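Local coordinates for periplasmic binding protein (Veillonella parvula, PDB 4LJS) that probably binds a small ligand, such as the metal chelates, haem or cobalamin taken up by its relatives, and delivers it to an ABC importer, at residues I26-R31 with V136-S141; I59-G64 with M169-L174; A183-Q188 with G309-L314; I248-S253 with V284-L289. All blocks are in the same frame, centred on the assembly; numbering follows the deposited sequence.

Interaction 1 of 4, residues I26-R31 with V136-S141; sequences IESFVR and VYIAES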
loop_
_atom_site.group_PDB
_atom_site.type_symbol
_atom_site.label_atom_id
_atom_site.label_comp_id
_atom_site.label_asym_id
_atom_site.label_seq_id
_atom_site.Cartn_x
_atom_site.Cartn_y
_atom_site.Cartn_z
ATOM N N ILE A 26 -20.663 6.136 2.405
ATOM C CA ILE A 26 -19.442 5.754 1.714
ATOM C C ILE A 26 -19.755 4.790 0.576
ATOM O O ILE A 26 -20.576 3.883 0.731
ATOM C CB ILE A 26 -18.451 5.069 2.689
ATOM C CG1 ILE A 26 -17.922 6.074 3.718
ATOM C CG2 ILE A 26 -17.294 4.407 1.929
ATOM C CD1 ILE A 26 -17.179 7.250 3.102
ATOM N N GLU A 27 -19.105 4.994 -0.566
ATOM C CA GLU A 27 -19.171 4.041 -1.665
ATOM C C GLU A 27 -17.921 3.154 -1.737
ATOM O O GLU A 27 -16.788 3.641 -1.754
ATOM C CB GLU A 27 -19.365 4.760 -3.000
ATOM C CG GLU A 27 -19.246 3.835 -4.204
ATOM C CD GLU A 27 -19.377 4.568 -5.520
ATOM O OE1 GLU A 27 -18.342 5.027 -6.049
ATOM O OE2 GLU A 27 -20.511 4.682 -6.026
ATOM N N SER A 28 -18.144 1.845 -1.791
ATOM C CA SER A 28 -17.069 0.877 -1.962
ATOM C C SER A 28 -17.511 -0.099 -3.045
ATOM O O SER A 28 -18.573 0.087 -3.648
ATOM C CB SER A 28 -16.789 0.157 -0.642
ATOM O OG SER A 28 -15.539 -0.523 -0.656
ATOM N N PHE A 29 -16.706 -1.124 -3.309
ATOM C CA PHE A 29 -17.005 -2.068 -4.391
ATOM C C PHE A 29 -16.717 -3.502 -3.968
ATOM O O PHE A 29 -15.724 -3.770 -3.298
ATOM C CB PHE A 29 -16.158 -1.764 -5.634
ATOM C CG PHE A 29 -16.289 -0.358 -6.134
ATOM C CD1 PHE A 29 -15.573 0.673 -5.538
ATOM C CD2 PHE A 29 -17.124 -0.067 -7.208
ATOM C CE1 PHE A 29 -15.697 1.974 -5.996
ATOM C CE2 PHE A 29 -17.252 1.228 -7.672
ATOM C CZ PHE A 29 -16.534 2.252 -7.064
ATOM N N VAL A 30 -17.571 -4.430 -4.378
ATOM C CA VAL A 30 -17.289 -5.837 -4.157
ATOM C C VAL A 30 -16.507 -6.378 -5.349
ATOM O O VAL A 30 -15.694 -7.289 -5.217
ATOM C CB VAL A 30 -18.581 -6.648 -3.888
ATOM C CG1 VAL A 30 -19.184 -6.227 -2.556
ATOM C CG2 VAL A 30 -19.588 -6.448 -5.003
ATOM N N ARG A 31 -16.752 -5.790 -6.514
ATOM C CA ARG A 31 -15.989 -6.086 -7.717
ATOM C C ARG A 31 -15.849 -4.818 -8.547
ATOM O O ARG A 31 -16.537 -3.824 -8.306
ATOM C CB ARG A 31 -16.664 -7.182 -8.553
ATOM C CG ARG A 31 -16.566 -8.562 -7.941
ATOM C CD ARG A 31 -17.021 -9.660 -8.891
ATOM N NE ARG A 31 -16.787 -10.974 -8.295
ATOM C CZ ARG A 31 -16.930 -12.135 -8.927
ATOM N NH1 ARG A 31 -17.316 -12.175 -10.201
ATOM N NH2 ARG A 31 -16.682 -13.263 -8.278
ATOM N N VAL A 136 -18.801 -2.931 6.046
ATOM C CA VAL A 136 -17.622 -3.466 5.364
ATOM C C VAL A 136 -17.056 -2.387 4.437
ATOM O O VAL A 136 -17.804 -1.721 3.723
ATOM C CB VAL A 136 -17.976 -4.720 4.538
ATOM C CG1 VAL A 136 -16.795 -5.165 3.666
ATOM C CG2 VAL A 136 -18.437 -5.851 5.458
ATOM N N TYR A 137 -15.744 -2.190 4.485
ATOM C CA TYR A 137 -15.081 -1.306 3.540
ATOM C C TYR A 137 -13.981 -2.069 2.817
ATOM O O TYR A 137 -13.157 -2.731 3.447
ATOM C CB TYR A 137 -14.512 -0.056 4.219
ATOM C CG TYR A 137 -13.863 0.878 3.225
ATOM C CD1 TYR A 137 -14.639 1.681 2.398
ATOM C CD2 TYR A 137 -12.479 0.938 3.090
ATOM C CE1 TYR A 137 -14.061 2.533 1.470
ATOM C CE2 TYR A 137 -11.885 1.795 2.156
ATOM C CZ TYR A 137 -12.684 2.586 1.350
ATOM O OH TYR A 137 -12.118 3.435 0.418
ATOM N N ILE A 138 -13.983 -1.963 1.492
ATOM C CA ILE A 138 -13.080 -2.726 0.638
ATOM C C ILE A 138 -12.130 -1.794 -0.129
ATOM O O ILE A 138 -12.570 -0.810 -0.725
ATOM C CB ILE A 138 -13.906 -3.589 -0.343
ATOM C CG1 ILE A 138 -14.672 -4.659 0.442
ATOM C CG2 ILE A 138 -13.019 -4.226 -1.412
ATOM C CD1 ILE A 138 -15.716 -5.401 -0.372
ATOM N N ALA A 139 -10.832 -2.091 -0.099
ATOM C CA ALA A 139 -9.856 -1.298 -0.855
ATOM C C ALA A 139 -10.114 -1.394 -2.357
ATOM O O ALA A 139 -10.068 -2.482 -2.933
ATOM C CB ALA A 139 -8.449 -1.755 -0.549
ATOM N N GLU A 140 -10.374 -0.258 -2.993
ATOM C CA GLU A 140 -10.601 -0.247 -4.436
ATOM C C GLU A 140 -9.402 -0.785 -5.233
ATOM O O GLU A 140 -9.573 -1.407 -6.277
ATOM C CB GLU A 140 -10.974 1.156 -4.924
ATOM C CG GLU A 140 -11.339 1.189 -6.392
ATOM C CD GLU A 140 -11.518 2.597 -6.927
ATOM O OE1 GLU A 140 -11.291 3.564 -6.164
ATOM O OE2 GLU A 140 -11.883 2.729 -8.117
ATOM N N SER A 141 -8.190 -0.563 -4.738
ATOM C CA SER A 141 -7.003 -1.026 -5.459
ATOM C C SER A 141 -6.776 -2.536 -5.353
ATOM O O SER A 141 -5.828 -3.068 -5.941
ATOM C CB SER A 141 -5.761 -0.285 -4.981
ATOM O OG SER A 141 -5.453 -0.639 -3.647
HETATM O O HOH W 1 -13.735 1.194 -2.068
#
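The ring of Y137 meets I26 and S28 at a slant: CG2 of I26 is 3.8 Å from both CD1 and CE1 of Y137, the two side chains crossing at about a right angle, and S28 OG comes within 3.9 Å of Y137 CD1. The hydroxyl of this ring is hydrogen-bonded to D160. The ring of F29 is also approached obliquely, by the carboxylate of E140. Between the rings, S28 OG stands anti to its own backbone N (chi1 -164°), which carries it across to I138. There it accepts the I138 N-H at 3.0 Å and 151°. A water bridges the same hydroxyl to I138 O, donating to that carbonyl. I138 CG2 and CD1 pack against F29 O, each 3.3 Å away, while I138 CD1 also touches V30. Strand 26-29 crosses strand 136-138 at 61°, 6.2 Å apart at the closest, and S28 links them. Y137 and A139 bond to G113 on the inner side, and the serine takes up an N-H on the outer side. A two-stranded hairpin thus lies across the edge strand of the parallel sheet in an alpha/beta lobe of the periplasmic binding protein fold.

Interaction 2 of 4, residues I59-G64 with M169-L174; sequences IALGEG and MEAERL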
loop_
_atom_site.group_PDB
_atom_site.type_symbol
_atom_site.label_atom_id
_atom_site.label_comp_id
_atom_site.label_asym_id
_atom_site.label_seq_id
_atom_site.Cartn_x
_atom_site.Cartn_y
_atom_site.Cartn_z
ATOM N N ILE A 59 -4.311 3.345 12.002
ATOM C CA ILE A 59 -3.362 3.822 12.997
ATOM C C ILE A 59 -2.899 5.251 12.688
ATOM O O ILE A 59 -2.855 6.105 13.581
ATOM C CB ILE A 59 -2.161 2.877 13.133
ATOM C CG1 ILE A 59 -2.620 1.540 13.747
ATOM C CG2 ILE A 59 -1.081 3.520 13.974
ATOM C CD1 ILE A 59 -1.515 0.493 13.874
ATOM N N ALA A 60 -2.591 5.517 11.421
ATOM C CA ALA A 60 -2.094 6.831 11.012
ATOM C C ALA A 60 -3.128 7.930 11.237
ATOM O O ALA A 60 -2.777 9.094 11.395
ATOM C CB ALA A 60 -1.659 6.817 9.539
ATOM N N LEU A 61 -4.401 7.555 11.229
ATOM C CA LEU A 61 -5.484 8.517 11.425
ATOM C C LEU A 61 -5.725 8.788 12.912
ATOM O O LEU A 61 -6.479 9.686 13.268
ATOM C CB LEU A 61 -6.770 8.013 10.766
ATOM C CG LEU A 61 -6.820 8.054 9.235
ATOM C CD1 LEU A 61 -8.051 7.305 8.740
ATOM C CD2 LEU A 61 -6.817 9.499 8.713
ATOM N N GLY A 62 -5.090 7.992 13.769
ATOM C CA GLY A 62 -5.147 8.206 15.205
ATOM C C GLY A 62 -6.107 7.279 15.922
ATOM O O GLY A 62 -6.352 7.436 17.113
ATOM N N GLU A 63 -6.645 6.300 15.205
ATOM C CA GLU A 63 -7.706 5.478 15.765
ATOM C C GLU A 63 -7.322 4.015 15.970
ATOM O O GLU A 63 -8.176 3.128 15.932
ATOM C CB GLU A 63 -8.987 5.611 14.931
ATOM C CG GLU A 63 -9.647 6.996 15.014
ATOM C CD GLU A 63 -10.068 7.389 16.434
ATOM O OE1 GLU A 63 -10.332 8.593 16.667
ATOM O OE2 GLU A 63 -10.151 6.504 17.315
ATOM N N GLY A 64 -6.036 3.781 16.215
ATOM C CA GLY A 64 -5.512 2.450 16.477
ATOM C C GLY A 64 -6.211 1.719 17.610
ATOM O O GLY A 64 -6.357 0.501 17.566
HETATM N N MSE A 169 -9.553 15.958 9.052
HETATM C CA MSE A 169 -8.398 16.842 9.091
HETATM C C MSE A 169 -7.091 16.048 8.977
HETATM O O MSE A 169 -6.196 16.412 8.215
HETATM C CB MSE A 169 -8.415 17.686 10.360
HETATM C CG MSE A 169 -7.331 18.739 10.390
HETATM SE SE MSE A 169 -5.995 18.384 11.753
HETATM C CE MSE A 169 -6.897 19.241 13.248
ATOM N N GLU A 170 -6.996 14.947 9.715
ATOM C CA GLU A 170 -5.800 14.115 9.677
ATOM C C GLU A 170 -5.610 13.477 8.297
ATOM O O GLU A 170 -4.493 13.406 7.781
ATOM C CB GLU A 170 -5.854 13.045 10.776
ATOM C CG GLU A 170 -5.774 13.599 12.210
ATOM C CD GLU A 170 -7.114 14.103 12.763
ATOM O OE1 GLU A 170 -8.082 14.252 11.990
ATOM O OE2 GLU A 170 -7.199 14.350 13.986
ATOM N N ALA A 171 -6.704 13.024 7.696
ATOM C CA ALA A 171 -6.645 12.426 6.366
ATOM C C ALA A 171 -6.154 13.426 5.320
ATOM O O ALA A 171 -5.292 13.108 4.499
ATOM C CB ALA A 171 -8.008 11.857 5.975
ATOM N N GLU A 172 -6.691 14.640 5.365
ATOM C CA GLU A 172 -6.322 15.663 4.397
ATOM C C GLU A 172 -4.871 16.101 4.533
ATOM O O GLU A 172 -4.204 16.360 3.534
ATOM C CB GLU A 172 -7.252 16.878 4.496
ATOM C CG GLU A 172 -8.603 16.656 3.827
ATOM C CD GLU A 172 -8.480 16.222 2.366
ATOM O OE1 GLU A 172 -9.203 15.280 1.963
ATOM O OE2 GLU A 172 -7.662 16.825 1.627
ATOM N N ARG A 173 -4.386 16.196 5.765
ATOM C CA ARG A 173 -2.992 16.561 5.991
ATOM C C ARG A 173 -2.070 15.494 5.403
ATOM O O ARG A 173 -1.094 15.814 4.725
ATOM C CB ARG A 173 -2.709 16.744 7.480
ATOM C CG ARG A 173 -1.254 17.047 7.800
ATOM C CD ARG A 173 -1.013 17.016 9.297
ATOM N NE ARG A 173 -1.670 15.865 9.911
ATOM C CZ ARG A 173 -1.131 14.653 10.011
ATOM N NH1 ARG A 173 0.090 14.421 9.542
ATOM N NH2 ARG A 173 -1.817 13.672 10.585
ATOM N N LEU A 174 -2.389 14.225 5.656
ATOM C CA LEU A 174 -1.581 13.120 5.139
ATOM C C LEU A 174 -1.566 13.085 3.611
ATOM O O LEU A 174 -0.521 12.916 2.993
ATOM C CB LEU A 174 -2.080 11.784 5.694
ATOM C CG LEU A 174 -1.898 11.625 7.201
ATOM C CD1 LEU A 174 -2.654 10.408 7.695
ATOM C CD2 LEU A 174 -0.416 11.546 7.568
#
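L61 follows the end of helix 52-60, where a Schellman motif closes the last turn, and its side chain packs on the first turns of helix 168-188, the long helix that in this family of binding proteins joins the two lobes. G62 makes the reversal with a positive phi of 102°, a conformation glycine adopts easily, and its N-H bonds back to I59 O. A60 and L61, at the end of the shorter helix, pack against 170-174, and no hydrogen bond links the two segments; the contact is apolar. L61 carries most of it through one methyl group. Its CG, anti to the carbonyl carbon (chi1 -73°), carries the branch to the helix, and CD2 does the touching, 3.7 Å from A171 N and 3.8 Å from A171 CB, with L174 CD1 a little farther off. L61 also touches L161 and A171 touches I158, both on helix 151-164, which makes this a three-way packing. A60 and L174 also share I297 as a neighbour. E170 leans over the turn with its aliphatic part, CG lying 4.1 Å from L61 O, and then bends at chi2 (82°). Its carboxylate is salt-bridged to R167, which also binds E63 beyond the turn. R167, just before the long helix, thus pairs with a carboxylate from each segment. At the A60 end, L174 CD1 lies 3.9 Å from A60 O and 4.2 Å from A60 CB.

Interaction 3 of 4, residues A183-Q188 with G309-L314; sequences AYTVAQ and GLYPNL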
loop_
_atom_site.group_PDB
_atom_site.type_symbol
_atom_site.label_atom_id
_atom_site.label_comp_id
_atom_site.label_asym_id
_atom_site.label_seq_id
_atom_site.Cartn_x
_atom_site.Cartn_y
_atom_site.Cartn_z
ATOM N N ALA A 183 4.368 16.984 -6.456
ATOM C CA ALA A 183 4.314 18.189 -7.271
ATOM C C ALA A 183 5.597 18.999 -7.148
ATOM O O ALA A 183 6.050 19.606 -8.112
ATOM C CB ALA A 183 3.118 19.041 -6.896
ATOM N N TYR A 184 6.168 19.010 -5.949
ATOM C CA TYR A 184 7.435 19.688 -5.728
ATOM C C TYR A 184 8.521 19.067 -6.605
ATOM O O TYR A 184 9.228 19.777 -7.321
ATOM C CB TYR A 184 7.828 19.599 -4.254
ATOM C CG TYR A 184 9.259 19.987 -3.978
ATOM C CD1 TYR A 184 9.625 21.320 -3.860
ATOM C CD2 TYR A 184 10.246 19.013 -3.831
ATOM C CE1 TYR A 184 10.936 21.675 -3.601
ATOM C CE2 TYR A 184 11.552 19.355 -3.578
ATOM C CZ TYR A 184 11.894 20.685 -3.462
ATOM O OH TYR A 184 13.196 21.021 -3.207
ATOM N N THR A 185 8.634 17.741 -6.539
ATOM C CA THR A 185 9.612 16.985 -7.315
ATOM C C THR A 185 9.522 17.277 -8.814
ATOM O O THR A 185 10.524 17.608 -9.454
ATOM C CB THR A 185 9.454 15.461 -7.072
ATOM O OG1 THR A 185 9.778 15.158 -5.713
ATOM C CG2 THR A 185 10.386 14.669 -7.967
ATOM N N VAL A 186 8.319 17.171 -9.372
ATOM C CA VAL A 186 8.128 17.453 -10.790
ATOM C C VAL A 186 8.498 18.895 -11.142
ATOM O O VAL A 186 9.154 19.142 -12.158
ATOM C CB VAL A 186 6.686 17.168 -11.239
ATOM C CG1 VAL A 186 6.509 17.498 -12.712
ATOM C CG2 VAL A 186 6.320 15.712 -10.964
ATOM N N ALA A 187 8.100 19.848 -10.298
ATOM C CA ALA A 187 8.352 21.266 -10.590
ATOM C C ALA A 187 9.840 21.626 -10.563
ATOM O O ALA A 187 10.303 22.412 -11.382
ATOM C CB ALA A 187 7.561 22.175 -9.645
ATOM N N GLN A 188 10.587 21.044 -9.628
ATOM C CA GLN A 188 12.005 21.376 -9.480
ATOM C C GLN A 188 12.882 20.783 -10.587
ATOM O O GLN A 188 14.026 21.189 -10.759
ATOM C CB GLN A 188 12.524 20.925 -8.112
ATOM C CG GLN A 188 11.817 21.572 -6.933
ATOM C CD GLN A 188 11.917 23.090 -6.946
ATOM O OE1 GLN A 188 12.987 23.653 -7.186
ATOM N NE2 GLN A 188 10.795 23.762 -6.693
ATOM N N GLY A 309 15.204 8.141 -5.798
ATOM C CA GLY A 309 15.918 7.366 -6.800
ATOM C C GLY A 309 15.872 7.964 -8.203
ATOM O O GLY A 309 16.835 7.855 -8.972
ATOM N N LEU A 310 14.752 8.592 -8.552
ATOM C CA LEU A 310 14.614 9.190 -9.877
ATOM C C LEU A 310 15.461 10.446 -9.985
ATOM O O LEU A 310 16.091 10.690 -11.013
ATOM C CB LEU A 310 13.151 9.535 -10.179
ATOM C CG LEU A 310 12.197 8.379 -10.470
ATOM C CD1 LEU A 310 10.770 8.905 -10.576
ATOM C CD2 LEU A 310 12.617 7.649 -11.745
ATOM N N TYR A 311 15.493 11.232 -8.912
ATOM C CA TYR A 311 16.158 12.534 -8.957
ATOM C C TYR A 311 17.233 12.748 -7.881
ATOM O O TYR A 311 17.061 13.582 -6.996
ATOM C CB TYR A 311 15.096 13.634 -8.890
ATOM C CG TYR A 311 14.051 13.502 -9.976
ATOM C CD1 TYR A 311 14.328 13.886 -11.282
ATOM C CD2 TYR A 311 12.790 12.975 -9.703
ATOM C CE1 TYR A 311 13.379 13.769 -12.278
ATOM C CE2 TYR A 311 11.827 12.855 -10.708
ATOM C CZ TYR A 311 12.130 13.256 -11.990
ATOM O OH TYR A 311 11.193 13.142 -12.999
ATOM N N PRO A 312 18.359 12.015 -7.977
ATOM C CA PRO A 312 19.439 12.037 -6.976
ATOM C C PRO A 312 20.033 13.428 -6.762
ATOM O O PRO A 312 20.550 13.718 -5.682
ATOM C CB PRO A 312 20.511 11.122 -7.587
ATOM C CG PRO A 312 19.795 10.297 -8.590
ATOM C CD PRO A 312 18.704 11.166 -9.131
ATOM N N ASN A 313 19.972 14.279 -7.777
ATOM C CA ASN A 313 20.500 15.631 -7.637
ATOM C C ASN A 313 19.602 16.530 -6.801
ATOM O O ASN A 313 20.080 17.432 -6.118
ATOM C CB ASN A 313 20.767 16.263 -9.002
ATOM C CG ASN A 313 21.975 15.666 -9.685
ATOM O OD1 ASN A 313 22.948 15.289 -9.029
ATOM N ND2 ASN A 313 21.919 15.568 -11.009
ATOM N N LEU A 314 18.299 16.289 -6.867
ATOM C CA LEU A 314 17.350 17.040 -6.055
ATOM C C LEU A 314 17.378 16.538 -4.613
ATOM O O LEU A 314 17.187 17.309 -3.675
ATOM C CB LEU A 314 15.938 16.913 -6.625
ATOM C CG LEU A 314 14.861 17.735 -5.913
ATOM C CD1 LEU A 314 15.226 19.205 -5.940
ATOM C CD2 LEU A 314 13.513 17.507 -6.564
#
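Y311, the first residue to leave helical geometry after helix 299-310, lies with one side of its ring against T185 on the long helix. The methyl CG2 of T185 meets that side obliquely, 3.4 Å from CD2 and 3.6 Å from CE2 of Y311. The Y311 hydroxyl runs on to a hydrogen bond with L223 O, and T185 OG1 bonds to Y315 OH and S181 O, so the threonine offers Y311 its methyl and keeps its hydroxyl for other partners. The chain then makes a turn, tied by a weak bond from L314 N to Y311 O, that brings L314 back to the same helix. With CG anti to the backbone N (chi1 -176°), L314 spreads its two methyls among three residues. CD1 is 3.9 Å from both Y184 OH and Q188 CB. CD2 reaches Q188 CB as well, T185 CA at 4.0 Å and Y184 CE2. Q188 CG lies 3.4 Å above the Y184 ring plane, offset toward the rim, so the two side chains form one surface that L314 packs on. The contact joins the C-terminal end of helix 168-188 to the turn after helix 299-310, whose L310 packs on strand 247-252.

Interaction 4 of 4, residues I248-S253 with V284-L289; sequences IFLIVS and VHFLPL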
loop_
_atom_site.group_PDB
_atom_site.type_symbol
_atom_site.label_atom_id
_atom_site.label_comp_id
_atom_site.label_asym_id
_atom_site.label_seq_id
_atom_site.Cartn_x
_atom_site.Cartn_y
_atom_site.Cartn_z
ATOM N N ILE A 248 16.901 1.410 -11.724
ATOM C CA ILE A 248 16.078 0.227 -11.540
ATOM C C ILE A 248 15.511 0.188 -10.133
ATOM O O ILE A 248 16.234 0.363 -9.154
ATOM C CB ILE A 248 16.884 -1.057 -11.756
ATOM C CG1 ILE A 248 17.354 -1.152 -13.207
ATOM C CG2 ILE A 248 16.051 -2.285 -11.375
ATOM C CD1 ILE A 248 18.256 -2.336 -13.476
ATOM N N PHE A 249 14.212 -0.041 -10.032
ATOM C CA PHE A 249 13.610 -0.301 -8.734
ATOM C C PHE A 249 13.330 -1.788 -8.579
ATOM O O PHE A 249 12.610 -2.387 -9.382
ATOM C CB PHE A 249 12.360 0.549 -8.538
ATOM C CG PHE A 249 12.653 2.018 -8.471
ATOM C CD1 PHE A 249 13.140 2.587 -7.300
ATOM C CD2 PHE A 249 12.495 2.822 -9.584
ATOM C CE1 PHE A 249 13.431 3.928 -7.232
ATOM C CE2 PHE A 249 12.779 4.173 -9.522
ATOM C CZ PHE A 249 13.250 4.729 -8.344
ATOM N N LEU A 250 13.944 -2.380 -7.561
ATOM C CA LEU A 250 13.730 -3.786 -7.234
ATOM C C LEU A 250 12.626 -3.919 -6.193
ATOM O O LEU A 250 12.826 -3.614 -5.013
ATOM C CB LEU A 250 15.016 -4.418 -6.702
ATOM C CG LEU A 250 16.194 -4.546 -7.669
ATOM C CD1 LEU A 250 17.333 -5.311 -7.007
ATOM C CD2 LEU A 250 15.766 -5.228 -8.962
ATOM N N ILE A 251 11.461 -4.369 -6.635
ATOM C CA ILE A 251 10.324 -4.552 -5.743
ATOM C C ILE A 251 10.453 -5.851 -4.950
ATOM O O ILE A 251 10.709 -6.912 -5.517
ATOM C CB ILE A 251 9.001 -4.494 -6.526
ATOM C CG1 ILE A 251 8.843 -3.105 -7.155
ATOM C CG2 ILE A 251 7.817 -4.813 -5.622
ATOM C CD1 ILE A 251 7.695 -2.984 -8.124
ATOM N N VAL A 252 10.300 -5.758 -3.631
ATOM C CA VAL A 252 10.471 -6.921 -2.762
ATOM C C VAL A 252 9.252 -7.140 -1.888
ATOM O O VAL A 252 8.808 -6.220 -1.194
ATOM C CB VAL A 252 11.677 -6.766 -1.822
ATOM C CG1 VAL A 252 12.001 -8.112 -1.150
ATOM C CG2 VAL A 252 12.875 -6.230 -2.578
ATOM N N SER A 253 8.725 -8.359 -1.909
ATOM C CA SER A 253 7.567 -8.704 -1.097
ATOM C C SER A 253 7.969 -9.011 0.338
ATOM O O SER A 253 9.143 -9.244 0.626
ATOM C CB SER A 253 6.840 -9.912 -1.685
ATOM O OG SER A 253 7.670 -11.054 -1.650
ATOM N N VAL A 284 20.350 1.199 -8.463
ATOM C CA VAL A 284 19.462 0.063 -8.307
ATOM C C VAL A 284 19.038 0.059 -6.852
ATOM O O VAL A 284 19.868 -0.108 -5.956
ATOM C CB VAL A 284 20.177 -1.256 -8.653
ATOM C CG1 VAL A 284 19.236 -2.442 -8.471
ATOM C CG2 VAL A 284 20.738 -1.205 -10.081
ATOM N N HIS A 285 17.748 0.267 -6.609
ATOM C CA HIS A 285 17.272 0.442 -5.245
ATOM C C HIS A 285 16.116 -0.485 -4.906
ATOM O O HIS A 285 15.291 -0.810 -5.766
ATOM C CB HIS A 285 16.838 1.891 -5.026
ATOM C CG HIS A 285 17.764 2.893 -5.640
ATOM N ND1 HIS A 285 18.919 3.319 -5.018
ATOM C CD2 HIS A 285 17.707 3.553 -6.823
ATOM C CE1 HIS A 285 19.532 4.197 -5.791
ATOM N NE2 HIS A 285 18.818 4.356 -6.891
ATOM N N PHE A 286 16.061 -0.891 -3.639
ATOM C CA PHE A 286 14.962 -1.698 -3.129
ATOM C C PHE A 286 13.697 -0.857 -2.995
ATOM O O PHE A 286 13.751 0.301 -2.587
ATOM C CB PHE A 286 15.328 -2.282 -1.762
ATOM C CG PHE A 286 16.240 -3.473 -1.834
ATOM C CD1 PHE A 286 15.928 -4.555 -2.645
ATOM C CD2 PHE A 286 17.412 -3.514 -1.087
ATOM C CE1 PHE A 286 16.762 -5.665 -2.705
ATOM C CE2 PHE A 286 18.252 -4.618 -1.143
ATOM C CZ PHE A 286 17.928 -5.695 -1.956
ATOM N N LEU A 287 12.559 -1.450 -3.342
ATOM C CA LEU A 287 11.268 -0.794 -3.191
ATOM C C LEU A 287 10.282 -1.804 -2.600
ATOM O O LEU A 287 9.904 -2.773 -3.261
ATOM C CB LEU A 287 10.780 -0.266 -4.546
ATOM C CG LEU A 287 9.431 0.462 -4.642
ATOM C CD1 LEU A 287 9.359 1.659 -3.702
ATOM C CD2 LEU A 287 9.165 0.899 -6.085
ATOM N N PRO A 288 9.884 -1.600 -1.336
ATOM C CA PRO A 288 9.003 -2.578 -0.686
ATOM C C PRO A 288 7.635 -2.664 -1.357
ATOM O O PRO A 288 7.004 -1.639 -1.634
ATOM C CB PRO A 288 8.884 -2.058 0.757
ATOM C CG PRO A 288 9.323 -0.626 0.705
ATOM C CD PRO A 288 10.307 -0.525 -0.422
ATOM N N LEU A 289 7.209 -3.896 -1.633
ATOM C CA LEU A 289 5.903 -4.177 -2.210
ATOM C C LEU A 289 4.790 -3.554 -1.373
ATOM O O LEU A 289 3.826 -3.002 -1.913
ATOM C CB LEU A 289 5.694 -5.694 -2.331
ATOM C CG LEU A 289 4.451 -6.190 -3.076
ATOM C CD1 LEU A 289 4.400 -5.625 -4.493
ATOM C CD2 LEU A 289 4.418 -7.716 -3.115
#
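I248-V252 and V284-P288 are neighbouring parallel strands of the second lobe's sheet, joined through a beta-alpha-beta crossover that includes helix 260-268. Five backbone hydrogen bonds zip them in register, from H285 N to I248 O at one end to L289 N to V252 O at the other. H285 and L287 each donate and accept across the ladder, as do L250 and V252. The bond at I248 O runs nearly along the C=O axis (168°), whereas those at L250 O, L287 O and V252 O have their donors 36-43° above the carbonyl plane. L250 O also sits at the edge of the F286 ring, near its plane. Weaker CA-H...O contacts fill in between; in one, I251 CA is 3.1 Å from L287 O.

Apolar contacts divide by sheet face. On one face, L250 CD1 meets V284 CG1 at 3.7 Å, and V252 CG2 touches F286 CD1 at 3.5 Å, the side chains crossing at a slant; L250, V284 and F286 all lie under M264 of helix 260-268. On the other face, L287 CD2 lies 4.0 Å from F249 CB and 4.2 Å from I251 CG1, and I251 and L287 run side by side in the same direction. Helix 299-310 covers L287, and the F249 ring stacks with F199 of the adjoining strand 196-203. Where the strands end, L289 divides its methyls: CD1 is 3.7 Å from I251 CG2, the two side chains at about a right angle, and CD2 is 3.6 Å from S253 CB.

How the interactions relate
Interactions 1 and 2 belong to the first lobe and interactions 3 and 4 to the second. Interactions 2 and 3 sit near the two ends of helix 168-188, their centres 26 Å apart; interactions 1 and 4 lie in the lobes beside them. Along the chain, interactions 1 and 2 interleave; both close before interaction 3 opens, and interaction 4 is nested within the loop that interaction 3 closes. Interactions 1 and 3 are the most distant, about 33 Å between centres. Interactions 3 and 4 touch, G309 CA lying 4.1 Å from F249 CZ. One long helix is thus packed into both lobes, consistent with the helix-linked binding proteins of this family, whose ligand typically sits between the lobes.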